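Local coordinates for galactofuranose-binding protein YtfQ (Escherichia coli, PDB 2VK2) that binds alpha- and beta-galactofuranose in the periplasm as the solute-binding component of the YtfQRT-YjfF ABC transporter, at residues 18-23 with 249-254; 53-58 with 80-85; 100-105 with 266-271; 221-226 with 240-245; 231-236 with 278-283. All coordinates share one frame; numbering follows the deposited sequence.

Interaction 1. Residues 18-23 with 249-254; sequences AAETNV and PNMAGP
Ala-19 and Val-23, one helical turn apart on helix 15-31, carry the apolar part of this contact by packing on Pro-249. The methyl of Ala-19 lies 3.9 Å from Pro-249 CB and also touches CG, while Val-23 CG2 reaches the same CB at 4.2 Å. The other branch of Val-23, CG1, stands anti to the backbone N (chi1 174°), which turns it to the amide of Asn-250; the two side chains cross at about a right angle, with CG1 3.6 Å from Asn-250 OD1.

The polar link is a CA-H...O contact from Glu-20 CA to Pro-249 O and one shared water, which donates to both Glu-20 O and Pro-249 O while accepting from Ala-252 N at 3.1 Å. The water thus joins the side of helix 15-31 to the turn leading into helix 252-265, where Asn-250, the centre of an inverse gamma turn, makes a capping bond: its OD1 accepts from Gly-253 N at 2.8 Å.

The extended Glu-20 side chain crosses Met-251 obliquely, with OE2 3.5 Å from its CB; OE1 is held by Gln-9 and by a salt bridge to Arg-17, a galactofuranose-binding residue. Glu-20 OE2 also comes close to sugar-binding Asp-90, and the Met-251 side chain approaches the sugar to about 5 Å between nearest atoms, placing this packing beside the pocket. Around it, Met-251 and Pro-254 rest on Val-105 of strand 103-106, and Ala-252 meets Ala-24 of helix 15-31.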
# COMPACT_ATOMS: atom_id res chain seq x y z
N ALA A 18 -2.84 9.32 -2.38
CA ALA A 18 -3.01 10.64 -2.98
C ALA A 18 -2.14 10.78 -4.23
O ALA A 18 -2.59 11.31 -5.25
CB ALA A 18 -2.68 11.74 -1.97
N ALA A 19 -0.90 10.30 -4.15
CA ALA A 19 -0.00 10.30 -5.30
C ALA A 19 -0.51 9.37 -6.41
O ALA A 19 -0.43 9.72 -7.59
CB ALA A 19 1.41 9.90 -4.88
N GLU A 20 -1.03 8.20 -6.04
CA GLU A 20 -1.59 7.28 -7.03
C GLU A 20 -2.73 7.94 -7.81
O GLU A 20 -2.82 7.80 -9.03
CB GLU A 20 -2.10 6.00 -6.37
CG GLU A 20 -2.56 4.93 -7.36
CD GLU A 20 -3.43 3.87 -6.73
OE1 GLU A 20 -4.28 4.21 -5.88
OE2 GLU A 20 -3.26 2.69 -7.10
N THR A 21 -3.59 8.66 -7.10
CA THR A 21 -4.68 9.40 -7.72
C THR A 21 -4.15 10.49 -8.66
O THR A 21 -4.62 10.62 -9.79
CB THR A 21 -5.60 10.02 -6.65
OG1 THR A 21 -6.29 8.96 -5.96
CG2 THR A 21 -6.63 10.96 -7.27
N ASN A 22 -3.16 11.25 -8.20
CA ASN A 22 -2.54 12.29 -9.04
C ASN A 22 -1.96 11.71 -10.32
O ASN A 22 -2.15 12.25 -11.41
CB ASN A 22 -1.42 13.00 -8.27
CG ASN A 22 -1.93 13.90 -7.16
OD1 ASN A 22 -3.09 14.32 -7.16
ND2 ASN A 22 -1.06 14.21 -6.21
N VAL A 23 -1.25 10.59 -10.19
CA VAL A 23 -0.61 9.94 -11.33
C VAL A 23 -1.65 9.31 -12.27
O VAL A 23 -1.47 9.33 -13.49
CB VAL A 23 0.42 8.89 -10.87
CG1 VAL A 23 0.97 8.11 -12.06
CG2 VAL A 23 1.55 9.58 -10.11
N PRO A 249 3.80 4.88 -7.22
CA PRO A 249 2.43 5.37 -7.32
C PRO A 249 1.80 5.13 -8.69
O PRO A 249 0.58 5.25 -8.82
CB PRO A 249 2.56 6.87 -7.05
CG PRO A 249 3.91 7.05 -6.46
CD PRO A 249 4.76 5.99 -7.06
N ASN A 250 2.60 4.79 -9.70
CA ASN A 250 2.09 4.61 -11.05
C ASN A 250 1.53 3.21 -11.28
O ASN A 250 2.09 2.40 -12.02
CB ASN A 250 3.16 4.95 -12.09
CG ASN A 250 2.58 5.10 -13.48
OD1 ASN A 250 1.37 4.98 -13.69
ND2 ASN A 250 3.45 5.36 -14.46
N MET A 251 0.39 2.96 -10.65
CA MET A 251 -0.37 1.74 -10.86
C MET A 251 -1.29 1.88 -12.06
O MET A 251 -1.57 0.90 -12.75
CB MET A 251 -1.18 1.41 -9.60
CG MET A 251 -0.31 1.11 -8.40
SD MET A 251 0.50 -0.49 -8.54
CE MET A 251 1.61 -0.44 -7.13
N ALA A 252 -1.76 3.10 -12.31
CA ALA A 252 -2.69 3.35 -13.41
C ALA A 252 -2.04 3.22 -14.79
O ALA A 252 -2.68 2.75 -15.73
CB ALA A 252 -3.34 4.72 -13.26
N GLY A 253 -0.78 3.63 -14.90
CA GLY A 253 -0.06 3.56 -16.18
C GLY A 253 -0.10 2.20 -16.84
O GLY A 253 -0.57 2.07 -17.97
N PRO A 254 0.41 1.16 -16.15
CA PRO A 254 0.33 -0.20 -16.69
C PRO A 254 -1.11 -0.68 -16.98
O PRO A 254 -1.31 -1.45 -17.92
CB PRO A 254 0.98 -1.05 -15.60
CG PRO A 254 1.88 -0.11 -14.87
CD PRO A 254 1.15 1.20 -14.88
O HOH W 1 -1.52 5.62 -10.60

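Interaction 2. Residues 53-58 with 80-85; sequences SFVAQG and KDAEIP
Val-55 and Ala-82 mark the nearest backbone approach, 6.9 Å between their CA atoms, where the C-terminal ends of helices 44-57 and 73-81 come together. Both helices end in Schellman motifs: Gly-58 and Glu-83 have positive phi, 79° and 60°, each with two bonds back into the last turn. One of these runs from Gly-58 N to Val-55 O. After Glu-83 the chain returns through Ile-84 in an extended conformation toward strand 86-89.

Two side-chain contacts join the helix ends. Val-55 CG1, anti to the backbone N, meets the methyl of Ala-82 at 3.7 Å, so the first contact is one methyl against another. The second comes from Ile-84, whose CG1 is anti to the carbonyl carbon and whose CD1 continues outward with chi2 near 173°. This terminal methyl lies against the helix backbone, 3.8 Å from Val-55 CA, and is more distant from Val-55 CG2 at 4.4 Å. Ile-84 therefore packs mainly on main-chain atoms of the last helical turn, with Gly-58 CA at the margin.

Val-55, Ile-84 and Phe-54 all also touch Ile-62, placing the contact beside strand 61-64 of the parallel sheet, away from the sugar site. The cross-contact chemistry is dispersive: methyl groups and a CA meet, and a summed buried surface of 140 Å² implies a small apolar junction between two helix ends.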
# COMPACT_ATOMS: atom_id res chain seq x y z
N SER A 53 -22.56 2.33 -10.85
CA SER A 53 -22.82 3.57 -11.59
C SER A 53 -22.02 3.60 -12.89
O SER A 53 -22.56 3.96 -13.94
CB SER A 53 -22.50 4.79 -10.74
OG SER A 53 -22.75 5.99 -11.45
N PHE A 54 -20.75 3.24 -12.84
CA PHE A 54 -19.92 3.20 -14.04
C PHE A 54 -20.47 2.23 -15.07
O PHE A 54 -20.46 2.52 -16.27
CB PHE A 54 -18.47 2.82 -13.71
CG PHE A 54 -17.71 3.86 -12.91
CD1 PHE A 54 -17.88 5.23 -13.13
CD2 PHE A 54 -16.80 3.46 -11.94
CE1 PHE A 54 -17.16 6.16 -12.39
CE2 PHE A 54 -16.08 4.39 -11.20
CZ PHE A 54 -16.27 5.74 -11.43
N VAL A 55 -20.96 1.07 -14.62
CA VAL A 55 -21.58 0.10 -15.51
C VAL A 55 -22.83 0.69 -16.17
O VAL A 55 -22.99 0.61 -17.39
CB VAL A 55 -21.95 -1.21 -14.77
CG1 VAL A 55 -22.82 -2.10 -15.66
CG2 VAL A 55 -20.69 -1.94 -14.34
N ALA A 56 -23.69 1.31 -15.36
CA ALA A 56 -24.91 1.93 -15.87
C ALA A 56 -24.61 3.02 -16.90
O ALA A 56 -25.31 3.13 -17.91
CB ALA A 56 -25.73 2.50 -14.72
N GLN A 57 -23.57 3.80 -16.65
CA GLN A 57 -23.16 4.87 -17.57
C GLN A 57 -22.59 4.36 -18.88
O GLN A 57 -22.62 5.07 -19.88
CB GLN A 57 -22.12 5.76 -16.90
CG GLN A 57 -22.65 6.60 -15.77
CD GLN A 57 -21.55 7.36 -15.07
OE1 GLN A 57 -20.86 8.16 -15.70
NE2 GLN A 57 -21.37 7.12 -13.78
N GLY A 58 -22.04 3.14 -18.89
CA GLY A 58 -21.44 2.58 -20.09
C GLY A 58 -20.04 3.10 -20.37
O GLY A 58 -19.69 3.36 -21.52
N LYS A 80 -18.99 -7.81 -16.03
CA LYS A 80 -18.71 -8.78 -17.08
C LYS A 80 -19.91 -8.98 -18.00
O LYS A 80 -19.74 -9.03 -19.22
CB LYS A 80 -18.28 -10.13 -16.49
CG LYS A 80 -17.87 -11.13 -17.55
CD LYS A 80 -16.94 -12.18 -17.01
CE LYS A 80 -16.56 -13.16 -18.10
NZ LYS A 80 -15.69 -14.24 -17.59
N ASP A 81 -21.10 -9.05 -17.43
CA ASP A 81 -22.33 -9.15 -18.23
C ASP A 81 -22.53 -7.91 -19.11
O ASP A 81 -23.07 -8.02 -20.21
CB ASP A 81 -23.55 -9.36 -17.33
CG ASP A 81 -23.62 -10.76 -16.73
OD1 ASP A 81 -22.90 -11.66 -17.20
OD2 ASP A 81 -24.41 -10.96 -15.78
N ALA A 82 -22.06 -6.76 -18.64
CA ALA A 82 -22.11 -5.52 -19.42
C ALA A 82 -20.96 -5.41 -20.42
O ALA A 82 -20.88 -4.44 -21.18
CB ALA A 82 -22.09 -4.32 -18.48
N GLU A 83 -20.06 -6.40 -20.41
CA GLU A 83 -18.90 -6.45 -21.31
C GLU A 83 -17.97 -5.25 -21.13
O GLU A 83 -17.41 -4.72 -22.09
CB GLU A 83 -19.35 -6.60 -22.77
CG GLU A 83 -20.22 -7.84 -23.00
CD GLU A 83 -20.69 -7.98 -24.43
OE1 GLU A 83 -19.88 -7.75 -25.36
OE2 GLU A 83 -21.87 -8.34 -24.63
N ILE A 84 -17.80 -4.83 -19.87
CA ILE A 84 -16.89 -3.75 -19.53
C ILE A 84 -15.69 -4.35 -18.80
O ILE A 84 -15.84 -4.90 -17.71
CB ILE A 84 -17.59 -2.71 -18.62
CG1 ILE A 84 -18.77 -2.07 -19.36
CG2 ILE A 84 -16.60 -1.63 -18.17
CD1 ILE A 84 -19.61 -1.16 -18.50
N PRO A 85 -14.49 -4.26 -19.41
CA PRO A 85 -13.31 -4.85 -18.77
C PRO A 85 -12.94 -4.16 -17.46
O PRO A 85 -13.08 -2.94 -17.34
CB PRO A 85 -12.21 -4.65 -19.82
CG PRO A 85 -12.66 -3.50 -20.62
CD PRO A 85 -14.15 -3.61 -20.68

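Interaction 3. Residues 100-105 with 266-271; sequences LYMTTV and GTMPEK
Lys-271 folds back over Tyr-101 where the loop before strand 272-274 joins the edge of the parallel sheet in one lobe of this periplasmic binding protein. Its CG is anti to the backbone N, but bends at chi2 and chi3 return the chain obliquely across the tyrosine, bringing CD to 3.5 Å from Tyr-101 CE1. The ammonium lies over the ring face, 5.0 Å from NZ to the ring centroid and 17° off the normal, a cation-pi geometry. The same NZ donates to Tyr-101 O at 2.7 Å, nearly along the C=O axis, and more weakly to Met-102 O; Lys-98 O is a further acceptor. Three carbonyls accept from NZ, and together with the ring face would stabilise its positive charge.

Met-102 and Met-268 cross at about a right angle. Both chains are bent at chi2 and chi3, which brings Met-102 CE to 3.6 Å from Met-268 SD and Met-102 SD equally near Met-268 CE. Met-102 CE also touches Pro-269 CD, again with the side chains roughly perpendicular. Tyr-262 of helix 252-265 touches both methionines.

Thr-103 places OG1 anti to the backbone N (chi1 -169°), where it donates to Glu-270 O at 2.7 Å, the donor tilted 17° from the carbonyl plane. Beside it, Thr-104 N bonds to Lys-271 O, starting the pairing that continues into strand 272-274. Two waters complete the junction: one donates to both Met-102 O and Pro-269 O, while the other links Tyr-101 OH with Thr-104 OG1 and donates to Lys-271 O at 2.7 Å.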
# COMPACT_ATOMS: atom_id res chain seq x y z
N LEU A 100 -13.12 -12.88 -13.96
CA LEU A 100 -13.92 -11.72 -13.53
C LEU A 100 -13.18 -10.39 -13.62
O LEU A 100 -13.77 -9.34 -13.38
CB LEU A 100 -14.45 -11.93 -12.11
CG LEU A 100 -15.56 -12.97 -11.97
CD1 LEU A 100 -15.86 -13.22 -10.50
CD2 LEU A 100 -16.83 -12.53 -12.70
N TYR A 101 -11.89 -10.42 -13.95
CA TYR A 101 -11.12 -9.19 -14.16
C TYR A 101 -9.98 -9.46 -15.12
O TYR A 101 -9.59 -10.62 -15.32
CB TYR A 101 -10.60 -8.64 -12.84
CG TYR A 101 -9.63 -9.56 -12.14
CD1 TYR A 101 -8.26 -9.45 -12.37
CD2 TYR A 101 -10.08 -10.56 -11.27
CE1 TYR A 101 -7.36 -10.29 -11.75
CE2 TYR A 101 -9.18 -11.40 -10.64
CZ TYR A 101 -7.82 -11.26 -10.89
OH TYR A 101 -6.91 -12.09 -10.28
N MET A 102 -9.43 -8.40 -15.70
CA MET A 102 -8.39 -8.52 -16.72
C MET A 102 -7.02 -8.80 -16.11
O MET A 102 -6.37 -9.79 -16.45
CB MET A 102 -8.31 -7.24 -17.55
CG MET A 102 -9.59 -6.92 -18.31
SD MET A 102 -9.83 -8.00 -19.72
CE MET A 102 -8.74 -7.20 -20.90
N THR A 103 -6.60 -7.93 -15.20
CA THR A 103 -5.31 -8.06 -14.54
C THR A 103 -5.34 -7.32 -13.22
O THR A 103 -6.24 -6.51 -12.98
CB THR A 103 -4.17 -7.50 -15.42
OG1 THR A 103 -2.90 -7.88 -14.88
CG2 THR A 103 -4.23 -5.98 -15.51
N THR A 104 -4.37 -7.64 -12.36
CA THR A 104 -4.09 -6.86 -11.17
C THR A 104 -2.71 -6.23 -11.34
O THR A 104 -1.73 -6.95 -11.55
CB THR A 104 -4.09 -7.73 -9.90
OG1 THR A 104 -5.32 -8.45 -9.80
CG2 THR A 104 -3.93 -6.86 -8.65
N VAL A 105 -2.65 -4.91 -11.27
CA VAL A 105 -1.38 -4.19 -11.26
C VAL A 105 -1.02 -3.94 -9.80
O VAL A 105 -1.78 -3.29 -9.08
CB VAL A 105 -1.46 -2.85 -12.00
CG1 VAL A 105 -0.09 -2.18 -12.03
CG2 VAL A 105 -1.99 -3.06 -13.41
N GLY A 266 -7.80 -6.56 -29.03
CA GLY A 266 -8.22 -7.67 -28.17
C GLY A 266 -7.10 -8.42 -27.46
O GLY A 266 -7.33 -9.52 -26.95
N THR A 267 -5.90 -7.84 -27.42
CA THR A 267 -4.78 -8.44 -26.70
C THR A 267 -5.07 -8.44 -25.20
O THR A 267 -5.24 -7.38 -24.60
CB THR A 267 -3.46 -7.69 -26.95
OG1 THR A 267 -3.16 -7.70 -28.35
CG2 THR A 267 -2.31 -8.34 -26.18
N MET A 268 -5.13 -9.63 -24.60
CA MET A 268 -5.37 -9.76 -23.17
C MET A 268 -4.06 -9.62 -22.41
O MET A 268 -3.03 -10.15 -22.84
CB MET A 268 -6.02 -11.11 -22.85
CG MET A 268 -7.41 -11.30 -23.44
SD MET A 268 -8.68 -10.35 -22.58
CE MET A 268 -8.74 -11.18 -21.00
N PRO A 269 -4.08 -8.91 -21.26
CA PRO A 269 -2.87 -8.81 -20.46
C PRO A 269 -2.63 -10.08 -19.65
O PRO A 269 -3.51 -10.93 -19.55
CB PRO A 269 -3.19 -7.65 -19.51
CG PRO A 269 -4.66 -7.71 -19.34
CD PRO A 269 -5.21 -8.18 -20.66
N GLU A 270 -1.43 -10.20 -19.09
CA GLU A 270 -1.16 -11.25 -18.11
C GLU A 270 -2.03 -10.96 -16.89
O GLU A 270 -2.38 -9.81 -16.62
CB GLU A 270 0.32 -11.27 -17.72
CG GLU A 270 1.29 -11.55 -18.87
CD GLU A 270 1.09 -12.91 -19.52
OE1 GLU A 270 0.63 -13.85 -18.84
OE2 GLU A 270 1.42 -13.04 -20.72
N LYS A 271 -2.40 -12.01 -16.16
CA LYS A 271 -3.33 -11.89 -15.04
C LYS A 271 -2.74 -11.09 -13.87
O LYS A 271 -3.48 -10.46 -13.12
CB LYS A 271 -3.79 -13.27 -14.57
CG LYS A 271 -4.98 -13.27 -13.59
CD LYS A 271 -6.25 -12.61 -14.15
CE LYS A 271 -6.75 -13.30 -15.41
NZ LYS A 271 -8.05 -12.75 -15.86
O HOH W 2 -4.29 -11.06 -10.61
O HOH W 3 -6.26 -11.03 -18.98

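Interaction 4. Residues 221-226 with 240-245; sequences ILTGSI and EANASV
Ser-225 forms the regular part of this parallel pairing with both its backbone groups: N donates to Ala-243 O at 3.0 Å, and O accepts from Val-245 N at 3.1 Å. The local strand axes are 4.8 Å apart and only 2° from parallel. Gly-224, Ser-225 and Ile-226 pair with Ala-243, Ser-244 and Val-245, while Gly-224 CA and Ser-244 CA add CA-H...O contacts.

At the entrance to the ladder Thr-223 uses its side chain. Its OG1 sits between the backbone N and carbonyl carbon (chi1 79°) and accepts from Asn-242 N at 3.1 Å; the bond from Ala-243 N to Thr-223 O is weak. Farther along, Ile-226 and Val-245 lie side by side, pointing the same way, with CG1 of the former 4.1 Å from CB of the latter.

A water joins Thr-223 OG1, Ser-225 OG and Ala-243 O. Beyond it, Asp-200 OD1 bonds both Ser-225 OG and Ser-244 OG, tying these buried hydroxyls to helix 200-212. Ile-226 lies against sugar-binding Arg-146. Such pairing is characteristic of a beta-alpha-beta unit, here strand 222-225, helix 230-237 and strand 243-246, leading the chain into the sugar-binding Asp-227.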
# COMPACT_ATOMS: atom_id res chain seq x y z
N ILE A 221 13.71 3.00 19.24
CA ILE A 221 12.75 2.17 18.51
C ILE A 221 13.02 2.35 17.02
O ILE A 221 12.88 3.45 16.48
CB ILE A 221 11.30 2.53 18.87
CG1 ILE A 221 11.04 2.28 20.35
CG2 ILE A 221 10.32 1.72 18.02
CD1 ILE A 221 9.66 2.68 20.83
N LEU A 222 13.43 1.27 16.36
CA LEU A 222 13.69 1.27 14.93
C LEU A 222 12.37 1.33 14.17
O LEU A 222 11.33 0.94 14.71
CB LEU A 222 14.45 0.00 14.52
CG LEU A 222 15.78 -0.28 15.22
CD1 LEU A 222 16.26 -1.68 14.88
CD2 LEU A 222 16.83 0.77 14.84
N THR A 223 12.40 1.82 12.93
CA THR A 223 11.21 1.82 12.09
C THR A 223 11.49 1.11 10.77
O THR A 223 12.54 1.29 10.15
CB THR A 223 10.69 3.25 11.79
OG1 THR A 223 11.49 3.87 10.77
CG2 THR A 223 10.70 4.10 13.05
N GLY A 224 10.52 0.29 10.36
CA GLY A 224 10.52 -0.35 9.05
C GLY A 224 9.12 -0.22 8.49
O GLY A 224 8.16 -0.55 9.17
N SER A 225 9.00 0.27 7.26
CA SER A 225 7.69 0.52 6.68
C SER A 225 7.75 0.46 5.16
O SER A 225 8.80 0.18 4.59
CB SER A 225 7.15 1.87 7.16
OG SER A 225 8.05 2.92 6.88
N ILE A 226 6.61 0.67 4.51
CA ILE A 226 6.51 0.49 3.07
C ILE A 226 5.78 1.66 2.42
O ILE A 226 4.79 2.14 2.96
CB ILE A 226 5.76 -0.83 2.75
CG1 ILE A 226 6.54 -2.04 3.28
CG2 ILE A 226 5.52 -0.99 1.25
CD1 ILE A 226 5.70 -3.27 3.51
N GLU A 240 15.37 9.67 12.12
CA GLU A 240 14.21 9.19 12.88
C GLU A 240 13.47 8.00 12.25
O GLU A 240 12.53 7.49 12.85
CB GLU A 240 13.26 10.35 13.15
CG GLU A 240 13.93 11.47 13.94
CD GLU A 240 12.99 12.55 14.41
OE1 GLU A 240 11.92 12.74 13.81
OE2 GLU A 240 13.34 13.24 15.40
N ALA A 241 13.92 7.57 11.07
CA ALA A 241 13.37 6.37 10.42
C ALA A 241 14.52 5.56 9.82
O ALA A 241 15.53 6.12 9.42
CB ALA A 241 12.37 6.76 9.34
N ASN A 242 14.36 4.23 9.75
CA ASN A 242 15.47 3.36 9.35
C ASN A 242 15.37 2.68 8.00
O ASN A 242 16.37 2.55 7.31
CB ASN A 242 15.71 2.29 10.42
CG ASN A 242 16.02 2.88 11.76
OD1 ASN A 242 17.17 3.24 12.05
ND2 ASN A 242 15.00 3.02 12.57
N ALA A 243 14.18 2.21 7.63
CA ALA A 243 14.04 1.40 6.42
C ALA A 243 12.67 1.56 5.79
O ALA A 243 11.66 1.55 6.50
CB ALA A 243 14.30 -0.07 6.76
N SER A 244 12.63 1.71 4.47
CA SER A 244 11.37 1.75 3.75
C SER A 244 11.50 1.11 2.37
O SER A 244 12.50 1.29 1.68
CB SER A 244 10.86 3.18 3.60
OG SER A 244 9.63 3.22 2.88
N VAL A 245 10.45 0.40 1.96
CA VAL A 245 10.40 -0.21 0.64
C VAL A 245 9.57 0.68 -0.29
O VAL A 245 8.43 1.01 0.02
CB VAL A 245 9.77 -1.62 0.71
CG1 VAL A 245 9.62 -2.20 -0.69
CG2 VAL A 245 10.61 -2.53 1.58
O HOH W 4 10.48 3.25 8.31

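Interaction 5. Residues 231-236 with 278-283; sequences DIYKAM and TLYLPD
Tyr-280 meets Tyr-233 obliquely as strand 278-280, the outermost and antiparallel strand of the mixed sheet, passes helix 230-237. The CB of Tyr-280 lies at the edge of the Tyr-233 ring, in its plane and 4.0 Å from CE1. In return, Tyr-233 OH approaches Tyr-280 CD2 at 3.7 Å, obliquely to that ring. Each ring also has a neighbour from its own segment on one face: Ile-232 CG2 covers the centre of one face of Tyr-233, and Thr-278 CG2 lies 3.6 Å above the plane of Tyr-280, toward its rim. Glu-288 of helix 285-291 touches both tyrosines.

The main chain of Tyr-280 receives the end of Met-236, whose CE lies 3.4 Å from Tyr-280 O. Met-236 CG is anti to the carbonyl carbon (chi1 -72°), and the rest of the side chain is extended, carrying the methyl from the helix to the departing strand. At Leu-281 the contact passes to the backbone, with Met-236 SD 3.7 Å from its carbonyl carbon.

Pro-282 follows, and its ring crosses the Met-236 side chain at about a right angle. Met-236 CB touches Pro-282 CB at 4.1 Å, while SD stands beside Pro-282 N. Met-236 also packs on Ser-244 of strand 243-246 and Ala-285 of helix 285-291, so it joins its own helix to the sheet and to the helix that follows. With 222 Å² buried in total, the contact is largely van der Waals packing, including a methyl against a carbonyl oxygen: the extended thioether chain spans Tyr-280 O, the Leu-281 carbonyl carbon and Pro-282, and the tyrosine hydroxyl contributes here through packing against ring carbon.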
# COMPACT_ATOMS: atom_id res chain seq x y z
N ASP A 231 7.84 11.94 2.99
CA ASP A 231 8.03 12.18 4.43
C ASP A 231 8.82 11.08 5.14
O ASP A 231 9.40 11.35 6.19
CB ASP A 231 6.69 12.43 5.12
CG ASP A 231 6.14 13.83 4.85
OD1 ASP A 231 6.85 14.64 4.23
OD2 ASP A 231 5.00 14.11 5.28
N ILE A 232 8.86 9.86 4.60
CA ILE A 232 9.72 8.84 5.22
C ILE A 232 11.19 9.15 4.94
O ILE A 232 12.04 8.91 5.80
CB ILE A 232 9.36 7.39 4.80
CG1 ILE A 232 9.83 6.40 5.87
CG2 ILE A 232 9.96 7.03 3.45
CD1 ILE A 232 9.17 6.58 7.22
N TYR A 233 11.50 9.67 3.76
CA TYR A 233 12.88 10.05 3.45
C TYR A 233 13.31 11.27 4.25
O TYR A 233 14.46 11.37 4.68
CB TYR A 233 13.08 10.26 1.96
CG TYR A 233 12.74 9.03 1.16
CD1 TYR A 233 13.46 7.85 1.33
CD2 TYR A 233 11.69 9.03 0.25
CE1 TYR A 233 13.14 6.70 0.61
CE2 TYR A 233 11.37 7.89 -0.48
CZ TYR A 233 12.09 6.73 -0.30
OH TYR A 233 11.77 5.61 -1.02
N LYS A 234 12.38 12.20 4.47
CA LYS A 234 12.63 13.34 5.36
C LYS A 234 12.92 12.85 6.78
O LYS A 234 13.84 13.36 7.43
CB LYS A 234 11.44 14.30 5.36
CG LYS A 234 11.26 15.03 4.05
CD LYS A 234 10.17 16.08 4.13
CE LYS A 234 10.02 16.80 2.80
NZ LYS A 234 9.12 17.97 2.89
N ALA A 235 12.17 11.86 7.24
CA ALA A 235 12.40 11.27 8.55
C ALA A 235 13.78 10.60 8.62
O ALA A 235 14.50 10.76 9.61
CB ALA A 235 11.31 10.27 8.89
N MET A 236 14.15 9.88 7.57
CA MET A 236 15.47 9.25 7.50
C MET A 236 16.59 10.29 7.59
O MET A 236 17.58 10.08 8.29
CB MET A 236 15.64 8.45 6.21
CG MET A 236 14.84 7.17 6.16
SD MET A 236 15.19 6.27 4.65
CE MET A 236 14.00 4.94 4.76
N THR A 278 11.92 -2.06 -4.02
CA THR A 278 13.31 -1.81 -3.65
C THR A 278 13.39 -1.27 -2.22
O THR A 278 12.67 -0.34 -1.87
CB THR A 278 13.96 -0.78 -4.59
OG1 THR A 278 13.76 -1.18 -5.95
CG2 THR A 278 15.46 -0.65 -4.31
N LEU A 279 14.27 -1.86 -1.42
CA LEU A 279 14.54 -1.38 -0.07
C LEU A 279 15.44 -0.14 -0.11
O LEU A 279 16.47 -0.14 -0.79
CB LEU A 279 15.23 -2.47 0.76
CG LEU A 279 15.59 -2.11 2.20
CD1 LEU A 279 14.33 -2.00 3.05
CD2 LEU A 279 16.53 -3.15 2.78
N TYR A 280 15.04 0.89 0.62
CA TYR A 280 15.84 2.10 0.76
C TYR A 280 16.13 2.40 2.22
O TYR A 280 15.25 2.27 3.08
CB TYR A 280 15.13 3.28 0.09
CG TYR A 280 15.16 3.20 -1.42
CD1 TYR A 280 16.35 3.38 -2.11
CD2 TYR A 280 14.01 2.93 -2.15
CE1 TYR A 280 16.40 3.30 -3.50
CE2 TYR A 280 14.05 2.85 -3.54
CZ TYR A 280 15.24 3.04 -4.20
OH TYR A 280 15.29 2.96 -5.58
N LEU A 281 17.37 2.80 2.48
CA LEU A 281 17.86 3.11 3.81
C LEU A 281 18.34 4.57 3.81
O LEU A 281 18.39 5.19 2.76
CB LEU A 281 19.00 2.15 4.18
CG LEU A 281 18.66 0.66 4.06
CD1 LEU A 281 19.88 -0.20 4.35
CD2 LEU A 281 17.50 0.27 4.98
N PRO A 282 18.66 5.13 5.00
CA PRO A 282 19.01 6.56 5.08
C PRO A 282 20.15 7.03 4.17
O PRO A 282 20.16 8.20 3.79
CB PRO A 282 19.38 6.73 6.55
CG PRO A 282 18.58 5.69 7.25
CD PRO A 282 18.66 4.51 6.33
N ASP A 283 21.07 6.14 3.80
CA ASP A 283 22.19 6.52 2.94
C ASP A 283 21.77 6.99 1.54
O ASP A 283 22.54 7.66 0.86
CB ASP A 283 23.21 5.37 2.83
CG ASP A 283 22.66 4.15 2.11
OD1 ASP A 283 21.45 3.87 2.23
OD2 ASP A 283 23.44 3.47 1.41

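From the N terminus, helix 15-31 opens the long loop that interaction 1 closes at the start of helix 252-265. Interactions 2 and 4 nest inside it. Interaction 2 closes a short loop between two helix ends before interaction 3 opens at strand 103-106; Pro-85 and Met-102 touch between them. Interaction 3 crosses interaction 1, meeting it through Val-105, and encloses interaction 4. Interaction 5 crosses interactions 1, 3 and 4. Interactions 1, 2 and 3 bind elements around the parallel sheet; 4 and 5, centres about 7 Å apart, bind the mixed sheet, where Ser-244 pairs with Tyr-280. Interactions 2 and 4 have centres about 42 Å apart.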